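Local structure of putative peptidase M23 (Pseudomonas aeruginosa PAO1, 2HSI) at residues H180-A189 / G257-S265; L30-V39 / R270-F280. The protein probably acts as a zinc metalloendopeptidase of the M23 family, whose members typically cleave peptide bonds in bacterial cell-wall peptidoglycan. All coordinates share one frame; numbering follows the deposited sequence.

Contact 1 of 2, residues H180-A189 / G257-S265; sequences HSGLDFAVPA and GPHMHWNVS. With ZN (zinc ion), chain C.
Asp184 OD1 lies at the edge and in the plane of both the His180 and the His259 ring, while His180 CD2 comes to the edge of the His261 ring. The Asp184 carboxylate is turned 74° from the His259 ring; the side chains of His180 and His261 come from opposite directions, and their rings meet obliquely, planes at 84°. Zinc is bound by Asp184 OD1 at 2.0 Å, His261 ND1 at 2.1 Å, His180 NE2 at 2.2 Å and His259 NE2 at 2.4 Å. His261 NE2 donates to Asn263 OD1 (2.8 Å) in a bent bond from above the carbonyl plane, which with the zinc bond at ND1 probably restrains the ring; Pro165 O takes His180 ND1. This is the HxxxD and HxH zinc site of M23 peptidases. Leu183 N donates to Trp262 O over 2.9 Å in an antiparallel ladder; the face opposite Asp184 and His261 carries Leu183, Phe185, Met260 and Trp262, with Trp262 CE3 in plane at the Phe185 ring edge, 3.7 Å from Phe185 CE2. On its other flank strand 260-266 pairs with strand 222-229, whose Phe226 stacks on Trp262, and Pro273 and Ile277 of helix 273-277 pack against Trp262.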
# COMPACT_ATOMS: atom_id res chain seq x y z
N HIS A 180 2.52 7.51 -12.93
CA HIS A 180 2.41 6.06 -12.73
C HIS A 180 2.45 5.74 -11.23
O HIS A 180 3.50 5.79 -10.60
CB HIS A 180 3.50 5.32 -13.50
CG HIS A 180 3.27 3.84 -13.62
ND1 HIS A 180 4.16 2.90 -13.15
CD2 HIS A 180 2.24 3.14 -14.16
CE1 HIS A 180 3.70 1.69 -13.40
NE2 HIS A 180 2.54 1.81 -14.01
N SER A 181 1.28 5.40 -10.69
CA SER A 181 1.07 5.32 -9.23
C SER A 181 1.42 3.97 -8.60
O SER A 181 1.17 3.76 -7.40
CB SER A 181 -0.37 5.72 -8.89
OG SER A 181 -1.30 4.88 -9.55
N GLY A 182 2.01 3.07 -9.39
CA GLY A 182 2.45 1.76 -8.89
C GLY A 182 3.64 1.18 -9.61
O GLY A 182 4.39 1.90 -10.28
N LEU A 183 3.82 -0.13 -9.48
CA LEU A 183 4.94 -0.86 -10.08
C LEU A 183 4.47 -1.92 -11.07
O LEU A 183 3.57 -2.71 -10.76
CB LEU A 183 5.80 -1.49 -8.97
CG LEU A 183 6.96 -2.44 -9.31
CD1 LEU A 183 8.06 -1.73 -10.11
CD2 LEU A 183 7.52 -3.06 -8.03
N ASP A 184 5.07 -1.94 -12.26
CA ASP A 184 4.75 -2.95 -13.27
C ASP A 184 5.72 -4.11 -13.26
O ASP A 184 6.88 -3.96 -12.87
CB ASP A 184 4.72 -2.34 -14.67
CG ASP A 184 3.42 -1.66 -14.99
OD1 ASP A 184 2.54 -1.59 -14.11
OD2 ASP A 184 3.28 -1.17 -16.13
N PHE A 185 5.23 -5.27 -13.71
CA PHE A 185 6.05 -6.45 -13.92
C PHE A 185 5.83 -6.96 -15.34
O PHE A 185 4.69 -7.01 -15.81
CB PHE A 185 5.73 -7.55 -12.92
CG PHE A 185 6.04 -7.19 -11.49
CD1 PHE A 185 7.26 -7.54 -10.92
CD2 PHE A 185 5.10 -6.52 -10.70
CE1 PHE A 185 7.55 -7.21 -9.59
CE2 PHE A 185 5.38 -6.18 -9.38
CZ PHE A 185 6.61 -6.53 -8.82
N ALA A 186 6.92 -7.32 -16.00
CA ALA A 186 6.88 -7.92 -17.34
C ALA A 186 6.58 -9.41 -17.23
O ALA A 186 7.50 -10.24 -17.13
CB ALA A 186 8.18 -7.67 -18.08
N VAL A 187 5.30 -9.75 -17.21
CA VAL A 187 4.82 -11.13 -17.15
C VAL A 187 3.64 -11.31 -18.12
O VAL A 187 2.90 -10.35 -18.36
CB VAL A 187 4.41 -11.59 -15.71
CG1 VAL A 187 5.63 -11.89 -14.84
CG2 VAL A 187 3.49 -10.58 -15.04
N PRO A 188 3.48 -12.51 -18.71
CA PRO A 188 2.37 -12.73 -19.64
C PRO A 188 1.01 -12.86 -18.95
O PRO A 188 0.95 -13.02 -17.73
CB PRO A 188 2.74 -14.05 -20.32
CG PRO A 188 3.55 -14.78 -19.30
CD PRO A 188 4.33 -13.72 -18.57
N ALA A 189 -0.07 -12.77 -19.73
CA ALA A 189 -1.42 -13.03 -19.25
C ALA A 189 -1.56 -14.46 -18.74
O ALA A 189 -1.04 -15.40 -19.35
CB ALA A 189 -2.44 -12.75 -20.35
N GLY A 257 -2.40 -4.66 -24.14
CA GLY A 257 -1.65 -5.88 -23.87
C GLY A 257 -1.60 -6.15 -22.37
O GLY A 257 -2.11 -5.34 -21.58
N PRO A 258 -0.99 -7.29 -21.96
CA PRO A 258 -0.93 -7.70 -20.56
C PRO A 258 -0.23 -6.68 -19.67
O PRO A 258 0.89 -6.24 -19.98
CB PRO A 258 -0.14 -9.02 -20.60
CG PRO A 258 -0.25 -9.48 -22.01
CD PRO A 258 -0.28 -8.24 -22.84
N HIS A 259 -0.90 -6.28 -18.59
CA HIS A 259 -0.42 -5.22 -17.72
C HIS A 259 -0.61 -5.60 -16.24
O HIS A 259 -1.66 -5.36 -15.64
CB HIS A 259 -1.11 -3.89 -18.09
CG HIS A 259 -0.70 -2.71 -17.24
ND1 HIS A 259 -1.42 -1.54 -17.21
CD2 HIS A 259 0.35 -2.53 -16.40
CE1 HIS A 259 -0.84 -0.69 -16.39
NE2 HIS A 259 0.23 -1.26 -15.88
N MET A 260 0.43 -6.21 -15.69
CA MET A 260 0.53 -6.51 -14.27
C MET A 260 0.87 -5.23 -13.49
O MET A 260 2.00 -4.76 -13.51
CB MET A 260 1.59 -7.60 -14.08
CG MET A 260 2.00 -7.89 -12.64
SD MET A 260 0.62 -8.27 -11.56
CE MET A 260 1.37 -7.86 -9.98
N HIS A 261 -0.14 -4.65 -12.84
CA HIS A 261 0.04 -3.41 -12.07
C HIS A 261 -0.24 -3.64 -10.59
O HIS A 261 -1.29 -4.17 -10.22
CB HIS A 261 -0.85 -2.28 -12.62
CG HIS A 261 -0.66 -0.96 -11.93
ND1 HIS A 261 0.16 0.03 -12.43
CD2 HIS A 261 -1.19 -0.47 -10.79
CE1 HIS A 261 0.13 1.07 -11.62
NE2 HIS A 261 -0.67 0.79 -10.61
N TRP A 262 0.71 -3.21 -9.76
CA TRP A 262 0.63 -3.34 -8.30
C TRP A 262 0.79 -1.98 -7.62
O TRP A 262 1.81 -1.30 -7.81
CB TRP A 262 1.72 -4.32 -7.83
CG TRP A 262 1.86 -4.52 -6.31
CD1 TRP A 262 0.87 -4.47 -5.37
CD2 TRP A 262 3.06 -4.85 -5.61
NE1 TRP A 262 1.38 -4.75 -4.13
CE2 TRP A 262 2.73 -4.98 -4.24
CE3 TRP A 262 4.40 -5.05 -6.00
CZ2 TRP A 262 3.67 -5.29 -3.26
CZ3 TRP A 262 5.34 -5.35 -5.02
CH2 TRP A 262 4.97 -5.47 -3.66
N ASN A 263 -0.23 -1.58 -6.87
CA ASN A 263 -0.16 -0.39 -6.00
C ASN A 263 0.05 -0.81 -4.56
O ASN A 263 -0.52 -1.80 -4.13
CB ASN A 263 -1.47 0.41 -6.05
CG ASN A 263 -1.66 1.13 -7.37
OD1 ASN A 263 -0.70 1.61 -7.97
ND2 ASN A 263 -2.90 1.22 -7.82
N VAL A 264 0.86 -0.03 -3.83
CA VAL A 264 0.97 -0.17 -2.37
C VAL A 264 0.60 1.17 -1.75
O VAL A 264 1.12 2.21 -2.15
CB VAL A 264 2.38 -0.60 -1.90
CG1 VAL A 264 2.50 -0.51 -0.36
CG2 VAL A 264 2.68 -2.02 -2.35
N SER A 265 -0.31 1.13 -0.78
CA SER A 265 -0.75 2.33 -0.10
C SER A 265 -0.46 2.22 1.40
O SER A 265 -0.52 1.13 1.99
CB SER A 265 -2.23 2.56 -0.36
OG SER A 265 -2.70 3.81 0.13
ZN ZN C . 1.33 -0.02 -14.18
O HOH W 1 1.76 2.31 -5.17
O HOH W 2 -3.68 3.29 -10.09

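Contact 2 of 2, residues L30-V39 / R270-F280; sequences LLNKPVPGGV and RVDPAIFIGAF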
# COMPACT_ATOMS: atom_id res chain seq x y z
N LEU A 30 15.49 -1.14 5.73
CA LEU A 30 14.75 -1.43 4.50
C LEU A 30 13.72 -0.35 4.15
O LEU A 30 13.64 0.11 3.01
CB LEU A 30 14.05 -2.79 4.62
CG LEU A 30 13.37 -3.35 3.37
CD1 LEU A 30 14.35 -4.12 2.51
CD2 LEU A 30 12.22 -4.23 3.79
N LEU A 31 12.93 0.06 5.13
CA LEU A 31 11.75 0.87 4.86
C LEU A 31 11.94 2.37 4.98
O LEU A 31 11.16 3.12 4.42
CB LEU A 31 10.56 0.42 5.72
CG LEU A 31 10.05 -1.00 5.44
CD1 LEU A 31 8.78 -1.27 6.23
CD2 LEU A 31 9.83 -1.25 3.93
N ASN A 32 12.96 2.82 5.71
CA ASN A 32 13.18 4.26 5.85
C ASN A 32 13.79 4.88 4.59
O ASN A 32 15.02 5.00 4.47
CB ASN A 32 14.03 4.60 7.08
CG ASN A 32 13.94 6.06 7.48
OD1 ASN A 32 12.85 6.64 7.52
ND2 ASN A 32 15.08 6.66 7.80
N LYS A 33 12.92 5.22 3.64
CA LYS A 33 13.31 5.92 2.41
C LYS A 33 12.45 7.18 2.32
O LYS A 33 11.49 7.23 1.51
CB LYS A 33 13.08 5.03 1.18
CG LYS A 33 13.68 3.62 1.24
CD LYS A 33 15.20 3.62 1.40
CE LYS A 33 15.73 2.19 1.31
NZ LYS A 33 16.97 1.98 2.10
N PRO A 34 12.75 8.20 3.16
CA PRO A 34 11.83 9.34 3.20
C PRO A 34 12.05 10.35 2.07
O PRO A 34 12.80 11.31 2.21
CB PRO A 34 12.08 9.96 4.59
CG PRO A 34 13.46 9.52 4.98
CD PRO A 34 13.88 8.37 4.09
N VAL A 35 11.37 10.09 0.95
CA VAL A 35 11.36 10.95 -0.23
C VAL A 35 9.88 11.05 -0.69
O VAL A 35 9.06 10.29 -0.18
CB VAL A 35 12.27 10.37 -1.37
CG1 VAL A 35 13.75 10.33 -0.95
CG2 VAL A 35 11.80 9.00 -1.83
N PRO A 36 9.52 11.98 -1.60
CA PRO A 36 8.13 11.94 -2.09
C PRO A 36 7.84 10.62 -2.82
O PRO A 36 8.68 10.15 -3.58
CB PRO A 36 8.05 13.13 -3.05
CG PRO A 36 9.22 14.02 -2.64
CD PRO A 36 10.28 13.08 -2.24
N GLY A 37 6.69 10.01 -2.56
CA GLY A 37 6.41 8.66 -3.08
C GLY A 37 7.06 7.55 -2.26
O GLY A 37 6.94 6.36 -2.59
N GLY A 38 7.75 7.94 -1.18
CA GLY A 38 8.51 7.00 -0.36
C GLY A 38 7.91 6.74 1.02
O GLY A 38 6.71 6.92 1.22
N VAL A 39 8.75 6.29 1.95
CA VAL A 39 8.32 5.84 3.28
C VAL A 39 9.23 6.42 4.38
O VAL A 39 10.45 6.40 4.26
CB VAL A 39 8.31 4.28 3.38
CG1 VAL A 39 7.92 3.80 4.79
CG2 VAL A 39 7.37 3.65 2.34
N ARG A 270 -0.23 6.50 -2.01
CA ARG A 270 0.44 5.52 -2.88
C ARG A 270 1.94 5.73 -2.86
O ARG A 270 2.45 6.84 -3.09
CB ARG A 270 -0.08 5.56 -4.33
CG ARG A 270 -1.22 4.59 -4.63
CD ARG A 270 -2.56 5.26 -4.50
NE ARG A 270 -3.03 5.22 -3.13
CZ ARG A 270 -3.84 6.10 -2.56
NH1 ARG A 270 -4.32 7.15 -3.22
NH2 ARG A 270 -4.18 5.93 -1.31
N VAL A 271 2.64 4.65 -2.55
CA VAL A 271 4.08 4.68 -2.41
C VAL A 271 4.72 3.62 -3.30
O VAL A 271 4.03 2.76 -3.85
CB VAL A 271 4.54 4.54 -0.92
CG1 VAL A 271 4.00 5.70 -0.08
CG2 VAL A 271 4.14 3.17 -0.34
N ASP A 272 6.04 3.73 -3.45
CA ASP A 272 6.82 2.87 -4.33
C ASP A 272 6.90 1.44 -3.80
O ASP A 272 7.56 1.18 -2.79
CB ASP A 272 8.23 3.46 -4.49
CG ASP A 272 9.08 2.73 -5.52
OD1 ASP A 272 8.62 1.76 -6.16
OD2 ASP A 272 10.23 3.16 -5.70
N PRO A 273 6.23 0.49 -4.49
CA PRO A 273 6.25 -0.90 -4.04
C PRO A 273 7.64 -1.52 -4.03
O PRO A 273 7.85 -2.48 -3.29
CB PRO A 273 5.35 -1.60 -5.07
CG PRO A 273 4.46 -0.50 -5.57
CD PRO A 273 5.41 0.64 -5.71
N ALA A 274 8.58 -0.97 -4.81
CA ALA A 274 9.96 -1.45 -4.85
C ALA A 274 10.69 -1.34 -3.50
O ALA A 274 11.55 -2.16 -3.20
CB ALA A 274 10.76 -0.75 -5.95
N ILE A 275 10.32 -0.35 -2.69
CA ILE A 275 10.85 -0.17 -1.33
C ILE A 275 10.63 -1.44 -0.49
O ILE A 275 11.55 -1.94 0.18
CB ILE A 275 10.21 1.07 -0.65
CG1 ILE A 275 10.62 2.36 -1.38
CG2 ILE A 275 10.56 1.16 0.87
CD1 ILE A 275 9.86 3.58 -0.95
N PHE A 276 9.42 -1.99 -0.58
CA PHE A 276 8.99 -3.13 0.22
C PHE A 276 9.58 -4.47 -0.22
O PHE A 276 9.62 -5.42 0.57
CB PHE A 276 7.46 -3.20 0.23
CG PHE A 276 6.82 -1.98 0.82
CD1 PHE A 276 6.55 -1.92 2.18
CD2 PHE A 276 6.52 -0.88 0.02
CE1 PHE A 276 5.97 -0.79 2.74
CE2 PHE A 276 5.96 0.25 0.58
CZ PHE A 276 5.68 0.29 1.94
N ILE A 277 10.02 -4.56 -1.47
CA ILE A 277 10.62 -5.80 -1.97
C ILE A 277 12.16 -5.72 -1.97
O ILE A 277 12.84 -6.69 -2.31
CB ILE A 277 10.05 -6.21 -3.38
CG1 ILE A 277 10.38 -5.17 -4.45
CG2 ILE A 277 8.53 -6.48 -3.29
CD1 ILE A 277 9.91 -5.54 -5.86
N GLY A 278 12.68 -4.56 -1.56
CA GLY A 278 14.13 -4.32 -1.49
C GLY A 278 14.77 -3.82 -2.78
O GLY A 278 15.95 -4.07 -3.02
N ALA A 279 14.00 -3.09 -3.60
CA ALA A 279 14.45 -2.68 -4.93
C ALA A 279 14.44 -1.16 -5.20
O ALA A 279 14.37 -0.73 -6.35
CB ALA A 279 13.65 -3.42 -6.00
N PHE A 280 14.51 -0.36 -4.13
CA PHE A 280 14.70 1.10 -4.21
C PHE A 280 16.23 1.33 -4.32
O PHE A 280 16.95 0.83 -3.45
CB PHE A 280 14.12 1.74 -2.93
CG PHE A 280 14.25 3.24 -2.86
CD1 PHE A 280 15.39 3.83 -2.29
CD2 PHE A 280 13.22 4.06 -3.31
CE1 PHE A 280 15.51 5.22 -2.21
CE2 PHE A 280 13.33 5.45 -3.22
CZ PHE A 280 14.48 6.03 -2.68
O HOH W 3 13.94 -0.63 0.55
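With chi1 at 179°, the Phe280 side chain extends opposite its own backbone N and slides past Lys33, whose bend at chi2 (-61°) lays CG and CD along the ring. Lys33 CB stands over one face, 4.2 Å from the centroid of the Phe280 ring in a CH-pi contact, and Lys33 CD approaches Phe280 CD1 at 3.7 Å. The lysine thus contributes its methylenes here, while NZ bonds to Arg29 O. Val35 CG2 meets the same ring near CZ. Deeper in the contact, Ile275 puts its two branches to separate uses: CG2 packs 4.0 Å from Leu31 CD2, and CD1 reaches Gly38 CA at 3.7 Å and the Val39 side chain. Leu31 CD2 touches the Phe276 ring at CD1, and Val39 CG2 meets it at CZ (3.8 Å).

Polar links lie at both ends of this apolar patch. Gly37 O, presented by the type II beta turn from Val35 to Gly38, accepts from Asp272 N at 2.9 Å. Asp272 is also the N-cap of helix 273-277, its OD1 receiving Ala274 N. At the other end, water 3 donates to Leu30 O (2.6 Å) and Ile275 O (2.8 Å). The N-terminal region and the zinc-binding M23 region are therefore joined here mainly by apolar burial, with Gly37 O satisfied by Asp272 N and the carbonyls of Leu30 and Ile275 by the bridging water.

Overall arrangement
The centres of the two contacts lie about 16 Å apart and are connected through strands 260-266 and 269-271, consecutive in the chain and neighbours in one antiparallel sheet. Along the sequence the order is 30-39, 180-189, 257-265, 270-280, with both zinc-binding segments falling between the halves of contact 2. Val264 O and Val271 N probably form a hydrogen bond between the paired strands, and Val264 CG1 packs on Phe276 CE2. Contact 1 builds the metal site within the M23 peptidase region; contact 2 fastens the N-terminal region, which leads into strand 39-43 of a separate sheet, to the chain's C-terminal end. The interface between these regions thus adjoins the metal-bearing sheet.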